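Uncharacterized protein (Bacteroides eggerthii DSM 20697, PDB 4ECO) is of unknown function but, as a leucine-rich repeat protein of a gut bacterium, probably binds other proteins. Local coordinates at residues Asp519-Ser524 / Gly542-Arg547; Arg553-Trp558 / Leu571-Asn576; Pro273-Ile278 / Ala301-Lys306; Leu243-Leu248 / Leu269-Glu274; Gln378-Ser383 / Val403-Asp408. All coordinates share one frame; numbering follows the deposited sequence.

Contact 1. Residues Asp519-Ser524 / Gly542-Arg547; sequences DLSYNS and GIRNQR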
# COMPACT_ATOMS: atom_id res chain seq x y z
N ASP A 519 11.29 -14.32 18.98
CA ASP A 519 10.82 -15.59 18.46
C ASP A 519 11.93 -16.30 17.71
O ASP A 519 12.38 -15.85 16.68
CB ASP A 519 9.59 -15.43 17.58
CG ASP A 519 8.74 -16.69 17.49
OD1 ASP A 519 9.31 -17.80 17.60
OD2 ASP A 519 7.51 -16.57 17.28
N LEU A 520 12.41 -17.38 18.29
CA LEU A 520 13.47 -18.23 17.75
C LEU A 520 12.89 -19.56 17.24
O LEU A 520 13.64 -20.53 17.06
CB LEU A 520 14.55 -18.48 18.83
CG LEU A 520 15.17 -17.26 19.52
CD1 LEU A 520 15.89 -17.65 20.75
CD2 LEU A 520 16.09 -16.50 18.57
N SER A 521 11.56 -19.61 17.02
CA SER A 521 10.91 -20.82 16.56
C SER A 521 11.44 -21.20 15.18
O SER A 521 11.69 -20.31 14.34
CB SER A 521 9.41 -20.66 16.52
OG SER A 521 8.88 -20.58 17.84
N TYR A 522 11.62 -22.53 14.97
CA TYR A 522 12.12 -23.11 13.71
C TYR A 522 13.57 -22.73 13.49
O TYR A 522 13.91 -22.01 12.55
CB TYR A 522 11.26 -22.70 12.51
CG TYR A 522 9.86 -23.22 12.63
CD1 TYR A 522 9.54 -24.50 12.19
CD2 TYR A 522 8.84 -22.46 13.21
CE1 TYR A 522 8.24 -24.99 12.28
CE2 TYR A 522 7.54 -22.94 13.32
CZ TYR A 522 7.25 -24.23 12.87
OH TYR A 522 5.99 -24.78 12.93
N ASN A 523 14.42 -23.24 14.37
CA ASN A 523 15.84 -23.02 14.35
C ASN A 523 16.55 -24.32 14.77
O ASN A 523 15.95 -25.39 14.71
CB ASN A 523 16.22 -21.81 15.21
CG ASN A 523 16.20 -20.53 14.41
OD1 ASN A 523 17.05 -20.31 13.55
ND2 ASN A 523 15.23 -19.67 14.66
N SER A 524 17.84 -24.26 15.12
CA SER A 524 18.58 -25.49 15.36
C SER A 524 19.27 -25.53 16.72
O SER A 524 20.25 -26.25 16.87
CB SER A 524 19.62 -25.66 14.26
OG SER A 524 18.97 -25.61 13.00
N GLY A 542 9.61 -17.58 22.10
CA GLY A 542 9.26 -18.67 21.19
C GLY A 542 10.49 -19.46 20.80
O GLY A 542 11.50 -18.88 20.38
N ILE A 543 10.43 -20.79 20.98
CA ILE A 543 11.53 -21.69 20.66
C ILE A 543 10.94 -23.03 20.19
O ILE A 543 11.50 -24.10 20.41
CB ILE A 543 12.57 -21.80 21.84
CG1 ILE A 543 13.95 -22.38 21.40
CG2 ILE A 543 12.03 -22.40 23.18
CD1 ILE A 543 15.01 -21.42 21.47
N ARG A 544 9.79 -22.95 19.50
CA ARG A 544 9.09 -24.10 18.92
C ARG A 544 9.91 -24.75 17.79
O ARG A 544 10.76 -24.09 17.17
CB ARG A 544 7.74 -23.66 18.36
CG ARG A 544 6.57 -23.69 19.34
CD ARG A 544 5.23 -23.47 18.62
NE ARG A 544 5.09 -24.35 17.45
CZ ARG A 544 4.55 -25.56 17.46
NH1 ARG A 544 4.03 -26.05 18.58
NH2 ARG A 544 4.52 -26.28 16.36
N ASN A 545 9.61 -26.04 17.51
CA ASN A 545 10.13 -26.89 16.42
C ASN A 545 11.64 -26.72 16.13
O ASN A 545 12.04 -26.43 15.00
CB ASN A 545 9.35 -26.64 15.11
CG ASN A 545 7.89 -26.98 15.18
OD1 ASN A 545 7.08 -26.25 15.75
ND2 ASN A 545 7.51 -28.09 14.58
N GLN A 546 12.50 -26.98 17.12
CA GLN A 546 13.96 -26.92 16.89
C GLN A 546 14.42 -28.22 16.20
O GLN A 546 14.18 -29.31 16.72
CB GLN A 546 14.75 -26.68 18.19
CG GLN A 546 14.40 -25.39 18.91
CD GLN A 546 14.61 -24.17 18.07
OE1 GLN A 546 15.74 -23.78 17.78
NE2 GLN A 546 13.53 -23.52 17.70
N ARG A 547 15.02 -28.09 15.03
CA ARG A 547 15.47 -29.23 14.21
C ARG A 547 16.86 -29.02 13.59
O ARG A 547 17.22 -27.88 13.30
CB ARG A 547 14.48 -29.51 13.05
CG ARG A 547 13.04 -29.84 13.42
CD ARG A 547 12.82 -31.19 14.07
NE ARG A 547 11.41 -31.32 14.42
CZ ARG A 547 10.87 -30.83 15.52
NH1 ARG A 547 11.63 -30.23 16.43
NH2 ARG A 547 9.56 -30.95 15.74
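Two successive bends bring the amide of Q546 to the backbone of L520: CG sits beside its own N, anti to the carbonyl carbon (chi1 -60°), and CD is folded in turn (chi2 -58°). Q546 NE2 donates to L520 O at 3.1 Å and also, within its own segment, to R544 O at 2.9 Å. L520 O is gripped a second time by N523 ND2, which arrives from the opposite face of the carbonyl plane. Beyond the two segments, N523 OD1 accepts from L500 N and Q546 OE1 from F525 N. This is the asparagine ladder of leucine-rich repeats, with a glutamine on one rung; an amide suits the place because it both donates to and accepts from buried backbone groups. Nearer the strands, the short side chain of S521 relays a bond: OG accepts from R544 N at 3.0 Å and donates to D519 OD1 at 2.8 Å, and the same OD1 holds S521 N in an Asx turn. Backbone bonds continue with L520 N to G542 O, Y522 N to R544 O and R547 N to N523 O. N545 CB lies over one face of the Y522 ring, toward its rim, a CH-pi contact that is tentative because N545 has two conformers; the ring also stacks with F497.

Contact 2. Residues Arg553-Trp558 / Leu571-Asn576; sequences RTLREW and LQIGSN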
# COMPACT_ATOMS: atom_id res chain seq x y z
N ARG A 553 15.13 -33.64 16.51
CA ARG A 553 14.67 -32.66 17.49
C ARG A 553 15.83 -32.36 18.42
O ARG A 553 16.19 -33.19 19.27
CB ARG A 553 13.44 -33.18 18.26
CG ARG A 553 12.25 -33.45 17.37
CD ARG A 553 11.01 -33.55 18.21
NE ARG A 553 9.82 -33.77 17.39
CZ ARG A 553 8.57 -33.67 17.84
NH1 ARG A 553 8.34 -33.32 19.11
NH2 ARG A 553 7.55 -33.90 17.04
N THR A 554 16.47 -31.20 18.18
CA THR A 554 17.68 -30.76 18.88
C THR A 554 17.45 -30.27 20.31
O THR A 554 18.32 -30.52 21.13
CB THR A 554 18.37 -29.63 18.10
OG1 THR A 554 17.42 -28.62 17.77
CG2 THR A 554 19.07 -30.13 16.84
N LEU A 555 16.32 -29.58 20.62
CA LEU A 555 16.12 -29.00 21.95
C LEU A 555 15.48 -29.98 22.93
O LEU A 555 14.29 -30.29 22.86
CB LEU A 555 15.32 -27.71 21.91
CG LEU A 555 15.33 -26.86 23.17
CD1 LEU A 555 16.74 -26.34 23.49
CD2 LEU A 555 14.35 -25.71 23.05
N ARG A 556 16.32 -30.44 23.88
CA ARG A 556 15.96 -31.39 24.92
C ARG A 556 16.01 -30.71 26.31
O ARG A 556 15.40 -31.22 27.26
CB ARG A 556 16.89 -32.62 24.86
CG ARG A 556 16.72 -33.42 23.56
CD ARG A 556 17.80 -34.42 23.28
NE ARG A 556 17.63 -35.62 24.09
CZ ARG A 556 18.60 -36.50 24.35
NH1 ARG A 556 19.82 -36.31 23.87
NH2 ARG A 556 18.35 -37.56 25.11
N GLU A 557 16.67 -29.51 26.38
CA GLU A 557 16.92 -28.70 27.58
C GLU A 557 15.79 -27.68 27.87
O GLU A 557 15.50 -26.80 27.06
CB GLU A 557 18.26 -27.94 27.40
CG GLU A 557 18.70 -27.03 28.55
CD GLU A 557 19.81 -26.03 28.26
OE1 GLU A 557 20.49 -26.18 27.22
OE2 GLU A 557 20.01 -25.10 29.08
N TRP A 558 15.22 -27.77 29.09
CA TRP A 558 14.23 -26.81 29.57
C TRP A 558 14.99 -25.60 30.15
O TRP A 558 15.96 -25.81 30.88
CB TRP A 558 13.29 -27.44 30.61
CG TRP A 558 12.44 -26.43 31.35
CD1 TRP A 558 12.77 -25.78 32.51
CD2 TRP A 558 11.17 -25.90 30.93
NE1 TRP A 558 11.78 -24.88 32.83
CE2 TRP A 558 10.78 -24.95 31.89
CE3 TRP A 558 10.31 -26.17 29.85
CZ2 TRP A 558 9.55 -24.27 31.81
CZ3 TRP A 558 9.09 -25.51 29.78
CH2 TRP A 558 8.73 -24.56 30.74
N LEU A 571 5.18 -18.45 26.87
CA LEU A 571 6.30 -19.30 26.49
C LEU A 571 5.84 -20.37 25.54
O LEU A 571 4.99 -21.19 25.89
CB LEU A 571 7.01 -19.94 27.70
CG LEU A 571 8.08 -20.99 27.37
CD1 LEU A 571 9.29 -20.38 26.63
CD2 LEU A 571 8.52 -21.72 28.61
N GLN A 572 6.45 -20.40 24.35
CA GLN A 572 6.17 -21.40 23.34
C GLN A 572 7.38 -22.28 23.17
O GLN A 572 8.39 -21.81 22.66
CB GLN A 572 5.79 -20.73 22.02
CG GLN A 572 4.56 -19.86 22.08
CD GLN A 572 4.22 -19.33 20.71
OE1 GLN A 572 4.94 -19.54 19.73
NE2 GLN A 572 3.11 -18.62 20.60
N ILE A 573 7.29 -23.54 23.63
CA ILE A 573 8.40 -24.51 23.57
C ILE A 573 7.90 -25.86 22.98
O ILE A 573 8.58 -26.88 23.08
CB ILE A 573 9.04 -24.65 24.99
CG1 ILE A 573 10.45 -25.27 24.94
CG2 ILE A 573 8.10 -25.29 26.04
CD1 ILE A 573 11.32 -24.99 26.16
N GLY A 574 6.75 -25.83 22.33
CA GLY A 574 6.16 -27.01 21.72
C GLY A 574 6.94 -27.58 20.55
O GLY A 574 7.76 -26.89 19.94
N SER A 575 6.66 -28.87 20.24
CA SER A 575 7.23 -29.66 19.14
C SER A 575 8.76 -29.69 19.24
O SER A 575 9.48 -29.35 18.30
CB SER A 575 6.75 -29.14 17.79
OG SER A 575 6.96 -30.09 16.77
N ASN A 576 9.25 -30.09 20.41
CA ASN A 576 10.67 -30.26 20.69
C ASN A 576 10.83 -31.64 21.35
O ASN A 576 9.98 -32.51 21.14
CB ASN A 576 11.22 -29.11 21.58
CG ASN A 576 11.43 -27.80 20.87
OD1 ASN A 576 12.23 -27.68 19.94
ND2 ASN A 576 10.78 -26.75 21.33
O HOH W 1 13.54 -29.88 19.29
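R553 points its CB toward residues 571-576, and its chain is extended from CG to NE. CD passes 3.3 Å from N576 O, NE and CZ stay near that oxygen, and NH1 donates a 2.7 Å hydrogen bond to N576 O, the acceptor lying in the guanidinium plane. S575 OG sits over one face of the group, 3.9 Å from R553 NH2. Both NH2 and S575 OG have their stronger partner in D596. An alanine in place of R553 would probably leave N576 O without this donor and remove the salt bridge to D596. Deeper in, L555 CB packs against N576 OD1, and one water joins the two residues, accepting from L555 N and donating to N576 OD1 at 2.6 Å. The far rim of the W558 indole makes the apolar contacts: CH2 meets L571 CD2 at 3.6 Å and CZ3 meets I573 CG2 at 3.9 Å, while NE1 bonds to E583. N576 ND2 holds I573 O and I543 O, and OD1 accepts from Q546 N. A ladder asparagine closing the turn, with aliphatic residues at and just after the strand, L571 and I573, packed against the loop, is characteristic of the leucine-rich repeat.

Contact 3. Residues Pro273-Ile278 / Ala301-Lys306; sequences PEMQLI and APVGEK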
# COMPACT_ATOMS: atom_id res chain seq x y z
N PRO A 273 -2.33 21.69 -18.16
CA PRO A 273 -1.35 22.60 -17.54
C PRO A 273 -1.11 22.40 -16.03
O PRO A 273 -0.03 22.76 -15.54
CB PRO A 273 -1.96 23.98 -17.79
CG PRO A 273 -3.45 23.75 -17.87
CD PRO A 273 -3.68 22.31 -18.21
N GLU A 274 -2.12 21.88 -15.27
CA GLU A 274 -2.01 21.85 -13.81
C GLU A 274 -2.35 20.51 -13.15
O GLU A 274 -2.62 20.50 -11.93
CB GLU A 274 -2.94 22.95 -13.24
CG GLU A 274 -2.52 24.38 -13.55
CD GLU A 274 -1.26 24.88 -12.87
OE1 GLU A 274 -0.85 24.30 -11.84
OE2 GLU A 274 -0.69 25.88 -13.37
N MSE A 275 -2.28 19.38 -13.88
CA MSE A 275 -2.60 18.05 -13.30
C MSE A 275 -1.61 17.71 -12.17
O MSE A 275 -0.41 17.90 -12.35
CB MSE A 275 -2.60 16.97 -14.40
CG MSE A 275 -2.92 15.56 -13.89
SE MSE A 275 -3.01 14.27 -15.32
CE MSE A 275 -1.27 14.43 -16.05
N GLN A 276 -2.12 17.25 -11.01
CA GLN A 276 -1.34 16.91 -9.81
C GLN A 276 -1.40 15.42 -9.52
O GLN A 276 -0.36 14.81 -9.31
CB GLN A 276 -1.81 17.71 -8.58
CG GLN A 276 -1.68 19.22 -8.75
CD GLN A 276 -2.03 20.02 -7.53
OE1 GLN A 276 -3.06 19.81 -6.89
NE2 GLN A 276 -1.24 21.03 -7.26
N LEU A 277 -2.60 14.84 -9.53
CA LEU A 277 -2.78 13.40 -9.32
C LEU A 277 -3.07 12.72 -10.67
O LEU A 277 -3.90 13.20 -11.46
CB LEU A 277 -3.92 13.14 -8.30
CG LEU A 277 -4.27 11.68 -7.93
CD1 LEU A 277 -4.87 11.60 -6.54
CD2 LEU A 277 -5.24 11.03 -8.98
N ILE A 278 -2.40 11.59 -10.93
CA ILE A 278 -2.63 10.82 -12.13
C ILE A 278 -2.71 9.34 -11.75
O ILE A 278 -1.75 8.79 -11.24
CB ILE A 278 -1.65 11.08 -13.30
CG1 ILE A 278 -2.07 10.25 -14.54
CG2 ILE A 278 -0.17 10.87 -12.91
CD1 ILE A 278 -1.41 10.58 -15.81
N ALA A 301 6.77 17.20 -20.60
CA ALA A 301 5.77 18.25 -20.85
C ALA A 301 5.70 19.23 -19.65
O ALA A 301 6.21 18.87 -18.57
CB ALA A 301 4.40 17.63 -21.11
N PRO A 302 5.12 20.46 -19.80
CA PRO A 302 5.08 21.40 -18.65
C PRO A 302 4.37 20.86 -17.42
O PRO A 302 4.71 21.29 -16.31
CB PRO A 302 4.32 22.61 -19.21
CG PRO A 302 4.58 22.55 -20.70
CD PRO A 302 4.55 21.08 -21.01
N VAL A 303 3.44 19.88 -17.61
CA VAL A 303 2.66 19.21 -16.56
C VAL A 303 3.59 18.34 -15.65
O VAL A 303 3.24 18.12 -14.48
CB VAL A 303 1.49 18.37 -17.16
CG1 VAL A 303 1.97 17.14 -17.93
CG2 VAL A 303 0.46 18.00 -16.11
N GLY A 304 4.75 17.90 -16.18
CA GLY A 304 5.73 17.09 -15.46
C GLY A 304 6.16 17.73 -14.16
O GLY A 304 6.22 17.09 -13.10
N GLU A 305 6.39 19.05 -14.24
CA GLU A 305 6.74 19.92 -13.13
C GLU A 305 5.62 20.07 -12.09
O GLU A 305 5.89 20.57 -11.00
CB GLU A 305 7.04 21.32 -13.66
CG GLU A 305 8.23 21.45 -14.58
CD GLU A 305 8.51 22.91 -14.90
OE1 GLU A 305 8.24 23.78 -14.04
OE2 GLU A 305 9.01 23.18 -16.01
N LYS A 306 4.36 19.69 -12.45
CA LYS A 306 3.19 19.90 -11.59
C LYS A 306 2.71 18.63 -10.88
O LYS A 306 2.15 18.75 -9.79
CB LYS A 306 2.01 20.50 -12.39
CG LYS A 306 2.26 21.87 -13.03
CD LYS A 306 2.37 23.00 -12.02
CE LYS A 306 2.65 24.34 -12.67
NZ LYS A 306 2.79 25.44 -11.67
O HOH W 2 0.80 21.29 -9.20
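Q276 and K306 are joined by a single water, which accepts from Q276 NE2 at 2.8 Å and donates to K306 O at 2.9 Å. A glutamine suits this place because its two ends serve different partners: OE1 is held by R142. The long aliphatic part of K306 then lies against the other segment. Its chain bends at chi2 (-70°), which sets CD 3.5 Å from E274 OE1, while CG is 3.5 Å from P273 O. E274 bends in the same way, and the two chains meet at a slant. K306 NZ makes a long salt bridge of 3.8 Å to E274 OE1, likely to add only modest attraction on this partly exposed side. An alanine in place of K306 would probably remove this long ion pair with E274 and open a gap beside P273 O, where CG now packs. On the buried side the contact is apolar: M275, present as selenomethionine, places CB 3.7 Å from V303 CG2, and its CE also touches that methyl. L298 of helix 288-300 touches both M275 and V303. Residues 301-306 follow directly on that helix and pack beside the chain that enters strand 277-279, which runs parallel between strands 253-257 and 309-311.

Contact 4. Residues Leu243-Leu248 / Leu269-Glu274; sequences LKWDNL and LKALPE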
# COMPACT_ATOMS: atom_id res chain seq x y z
N LEU A 243 -11.29 25.88 -28.43
CA LEU A 243 -11.17 25.19 -27.16
C LEU A 243 -9.76 24.61 -27.04
O LEU A 243 -9.18 24.14 -28.04
CB LEU A 243 -12.24 24.11 -27.01
CG LEU A 243 -13.72 24.49 -27.24
CD1 LEU A 243 -14.57 23.26 -27.32
CD2 LEU A 243 -14.26 25.40 -26.15
N LYS A 244 -9.20 24.68 -25.84
CA LYS A 244 -7.83 24.24 -25.60
C LYS A 244 -7.74 23.55 -24.28
O LYS A 244 -8.39 23.96 -23.31
CB LYS A 244 -6.86 25.44 -25.63
CG LYS A 244 -6.61 26.04 -27.01
CD LYS A 244 -6.04 27.45 -26.94
CE LYS A 244 -5.60 27.91 -28.31
NZ LYS A 244 -5.21 29.35 -28.35
N TRP A 245 -6.87 22.53 -24.20
CA TRP A 245 -6.59 21.83 -22.95
C TRP A 245 -5.89 22.77 -21.96
O TRP A 245 -6.06 22.60 -20.75
CB TRP A 245 -5.77 20.57 -23.17
CG TRP A 245 -6.55 19.43 -23.77
CD1 TRP A 245 -6.34 18.85 -24.99
CD2 TRP A 245 -7.68 18.75 -23.20
NE1 TRP A 245 -7.24 17.82 -25.19
CE2 TRP A 245 -8.09 17.76 -24.11
CE3 TRP A 245 -8.40 18.90 -21.99
CZ2 TRP A 245 -9.19 16.92 -23.88
CZ3 TRP A 245 -9.48 18.06 -21.74
CH2 TRP A 245 -9.85 17.07 -22.67
N ASP A 246 -5.17 23.79 -22.47
CA ASP A 246 -4.47 24.76 -21.65
C ASP A 246 -5.43 25.58 -20.77
O ASP A 246 -5.02 26.03 -19.71
CB ASP A 246 -3.63 25.71 -22.51
CG ASP A 246 -2.65 26.55 -21.69
OD1 ASP A 246 -1.76 25.97 -21.02
OD2 ASP A 246 -2.79 27.81 -21.70
N ASN A 247 -6.70 25.71 -21.18
CA ASN A 247 -7.71 26.48 -20.46
C ASN A 247 -8.28 25.74 -19.22
O ASN A 247 -8.88 26.40 -18.37
CB ASN A 247 -8.84 26.87 -21.40
CG ASN A 247 -8.40 27.76 -22.52
OD1 ASN A 247 -8.75 27.53 -23.67
ND2 ASN A 247 -7.57 28.76 -22.23
N LEU A 248 -8.04 24.42 -19.11
CA LEU A 248 -8.47 23.64 -17.95
C LEU A 248 -7.40 23.76 -16.84
O LEU A 248 -6.66 22.82 -16.51
CB LEU A 248 -8.76 22.18 -18.35
CG LEU A 248 -10.21 21.89 -18.78
CD1 LEU A 248 -10.62 22.68 -20.04
CD2 LEU A 248 -10.41 20.41 -18.98
N LEU A 269 -3.61 14.04 -21.62
CA LEU A 269 -2.97 14.12 -20.31
C LEU A 269 -1.75 15.02 -20.36
O LEU A 269 -1.69 15.95 -19.56
CB LEU A 269 -2.59 12.73 -19.79
CG LEU A 269 -3.74 11.74 -19.57
CD1 LEU A 269 -3.22 10.33 -19.45
CD2 LEU A 269 -4.57 12.10 -18.38
N LYS A 270 -0.82 14.82 -21.34
CA LYS A 270 0.40 15.66 -21.44
C LYS A 270 0.07 17.12 -21.86
O LYS A 270 0.88 18.02 -21.61
CB LYS A 270 1.44 15.05 -22.40
CG LYS A 270 0.98 14.84 -23.82
CD LYS A 270 2.04 14.08 -24.59
CE LYS A 270 1.69 13.92 -26.04
NZ LYS A 270 2.71 13.08 -26.72
N ALA A 271 -1.12 17.34 -22.43
CA ALA A 271 -1.59 18.65 -22.86
C ALA A 271 -2.17 19.47 -21.69
O ALA A 271 -2.45 20.66 -21.88
CB ALA A 271 -2.65 18.48 -23.96
N LEU A 272 -2.36 18.88 -20.49
CA LEU A 272 -2.93 19.59 -19.34
C LEU A 272 -1.91 20.51 -18.65
O LEU A 272 -0.72 20.17 -18.56
CB LEU A 272 -3.53 18.60 -18.31
CG LEU A 272 -4.76 17.76 -18.77
CD1 LEU A 272 -5.09 16.71 -17.75
CD2 LEU A 272 -6.00 18.62 -19.05
N PRO A 273 -2.33 21.69 -18.16
CA PRO A 273 -1.35 22.60 -17.54
C PRO A 273 -1.11 22.40 -16.03
O PRO A 273 -0.03 22.76 -15.54
CB PRO A 273 -1.96 23.98 -17.79
CG PRO A 273 -3.45 23.75 -17.87
CD PRO A 273 -3.68 22.31 -18.21
N GLU A 274 -2.12 21.88 -15.27
CA GLU A 274 -2.01 21.85 -13.81
C GLU A 274 -2.35 20.51 -13.15
O GLU A 274 -2.62 20.50 -11.93
CB GLU A 274 -2.94 22.95 -13.24
CG GLU A 274 -2.52 24.38 -13.55
CD GLU A 274 -1.26 24.88 -12.87
OE1 GLU A 274 -0.85 24.30 -11.84
OE2 GLU A 274 -0.69 25.88 -13.37
O HOH W 3 -4.93 20.90 -15.77
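W245 meets A271 and L272 through apolar packing. The CB atoms of W245 and A271 are 3.8 Å apart, and the A271 methyl also touches CD1 of the indole. CE3 of W245 lies 3.8 Å from L272 CD2; F268 meets the same ring system. A small alanine suits a place pressed against the root of so large a side chain. A second group consists of carbon-to-oxygen contacts around the P273 ring: CG lies 3.3 Å from D246 O, and CD is 3.5 Å from L248 O. Proline has no backbone N-H, and its ring fits here against carbonyl oxygens without a hydrogen bond. D246 OD1 adds a touch on P273 CB, while OD2 is engaged in a salt bridge to K249. Polar linkage comes from a single water between the segments, which donates to L248 O at 2.7 Å and accepts from E274 N at 3.0 Å. Each segment is tightly turned: 245-247 is a short 3-10 segment, and L269 to L272 form a type I turn. The first leads from helix 233-238 toward strand 253-257; the second connects that strand to strand 277-279, and L272 packs on V254.

Contact 5. Residues Gln378-Ser383 / Val403-Asp408; sequences QVENLS and VMSAID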
# COMPACT_ATOMS: atom_id res chain seq x y z
N GLN A 378 7.07 13.37 6.65
CA GLN A 378 5.74 12.78 6.86
C GLN A 378 5.67 11.28 6.45
O GLN A 378 4.59 10.69 6.58
CB GLN A 378 4.66 13.58 6.07
CG GLN A 378 4.85 15.10 5.99
CD GLN A 378 5.13 15.78 7.31
OE1 GLN A 378 4.56 15.43 8.36
NE2 GLN A 378 6.04 16.76 7.28
N VAL A 379 6.80 10.68 5.98
CA VAL A 379 6.88 9.27 5.56
C VAL A 379 6.53 8.35 6.73
O VAL A 379 7.12 8.43 7.81
CB VAL A 379 8.27 8.89 5.00
CG1 VAL A 379 8.35 7.40 4.68
CG2 VAL A 379 8.62 9.72 3.78
N GLU A 380 5.56 7.48 6.50
CA GLU A 380 5.18 6.52 7.52
C GLU A 380 5.81 5.17 7.15
O GLU A 380 6.75 4.76 7.82
CB GLU A 380 3.64 6.41 7.68
CG GLU A 380 3.23 5.77 9.00
CD GLU A 380 1.83 5.19 9.15
OE1 GLU A 380 1.06 5.20 8.17
OE2 GLU A 380 1.52 4.72 10.27
N ASN A 381 5.33 4.54 6.05
CA ASN A 381 5.80 3.24 5.58
C ASN A 381 6.22 3.26 4.11
O ASN A 381 5.58 3.92 3.27
CB ASN A 381 4.71 2.16 5.76
CG ASN A 381 4.34 1.84 7.19
OD1 ASN A 381 5.19 1.66 8.06
ND2 ASN A 381 3.06 1.69 7.45
N LEU A 382 7.31 2.50 3.80
CA LEU A 382 7.85 2.28 2.44
C LEU A 382 7.96 0.81 2.16
O LEU A 382 8.12 0.01 3.11
CB LEU A 382 9.23 2.92 2.24
CG LEU A 382 9.42 4.38 2.54
CD1 LEU A 382 10.89 4.71 2.49
CD2 LEU A 382 8.61 5.26 1.60
N SER A 383 7.89 0.43 0.87
CA SER A 383 8.00 -0.97 0.50
C SER A 383 8.80 -1.21 -0.79
O SER A 383 8.53 -0.63 -1.85
CB SER A 383 6.64 -1.61 0.34
OG SER A 383 6.84 -3.00 0.15
N VAL A 403 11.50 10.06 12.07
CA VAL A 403 11.65 8.61 12.09
C VAL A 403 10.45 7.98 11.44
O VAL A 403 9.30 8.21 11.85
CB VAL A 403 11.89 8.04 13.53
CG1 VAL A 403 12.03 6.51 13.51
CG2 VAL A 403 13.12 8.66 14.16
N MSE A 404 10.72 7.17 10.40
CA MSE A 404 9.70 6.41 9.67
C MSE A 404 9.16 5.28 10.56
O MSE A 404 9.85 4.84 11.49
CB MSE A 404 10.30 5.85 8.37
CG MSE A 404 10.91 6.93 7.45
SE MSE A 404 11.56 6.20 5.76
CE MSE A 404 13.21 5.45 6.38
N SER A 405 7.92 4.85 10.30
CA SER A 405 7.27 3.78 11.07
C SER A 405 7.93 2.41 10.76
O SER A 405 8.48 1.80 11.67
CB SER A 405 5.77 3.72 10.80
OG SER A 405 5.02 4.63 11.60
N ALA A 406 7.90 1.96 9.48
CA ALA A 406 8.44 0.67 9.05
C ALA A 406 8.85 0.67 7.58
O ALA A 406 8.20 1.31 6.75
CB ALA A 406 7.41 -0.44 9.29
N ILE A 407 9.87 -0.12 7.24
CA ILE A 407 10.33 -0.27 5.86
C ILE A 407 10.32 -1.77 5.52
O ILE A 407 10.73 -2.61 6.33
CB ILE A 407 11.70 0.41 5.64
CG1 ILE A 407 12.03 0.54 4.16
CG2 ILE A 407 12.85 -0.20 6.47
CD1 ILE A 407 12.87 1.71 3.88
N ASP A 408 9.75 -2.11 4.36
CA ASP A 408 9.61 -3.51 3.98
C ASP A 408 10.60 -3.86 2.90
O ASP A 408 10.52 -3.34 1.78
CB ASP A 408 8.18 -3.81 3.53
CG ASP A 408 7.76 -5.27 3.55
OD1 ASP A 408 8.66 -6.15 3.51
OD2 ASP A 408 6.55 -5.54 3.56
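Two neighbouring rungs of the parallel beta ladder of the leucine-rich repeat solenoid meet here, strand 381-383 beside residues 406-408, with axes 4.8 Å apart and only 8° from parallel. The pairing begins where E380 O accepts from S405 N at 2.7 Å and, weakly, from A406 N. It goes on with a weak bond from L382 N to A406 O and a sound one from D408 N to L382 O at 3.0 Å. L382 and I407 point to one face, where the hydrophobic core is built: their CD1 atoms are 3.9 Å apart. M404, a selenomethionine, reaches into the same cluster, its SE lying 3.7 Å from L382 CD1; a long, flexible chain suits this bridging task. V379 CG1, anti to its backbone N (chi1 176°), lies beside M404 SE at 3.6 Å. The opposite face carries the smaller or polar N381, A406, S383 and D408, with S383 OG 3.7 Å from D408 CB. Both polar ends have bonds just further along the chain, S383 OG with A385 N and D408 OD1 with S410 OG. Strand 354-359 continues the ladder beside 381-383, where L382 touches L358, and strand 435-439 extends it beyond 404-408.

In the fold
Along the chain the order is contact 4, contact 3, contact 5, contact 1, contact 2, which is also a walk along the solenoid. Contacts 4 and 3 share P273 and E274, with centres about 10 Å apart, and V303 packs on L272. Contact 5 lies nearer the middle of the chain, its centre about 26 Å from that of contact 3 and 29 Å from that of contact 1. Contacts 1 and 2 are again neighbours, their centres about 8 Å apart. Contacts 2 and 4, some 68 Å apart between centres, lie on opposite sides of the chain's centre. Successive parallel strands relate these places, so that local repeat-to-repeat contacts build one elongated molecule.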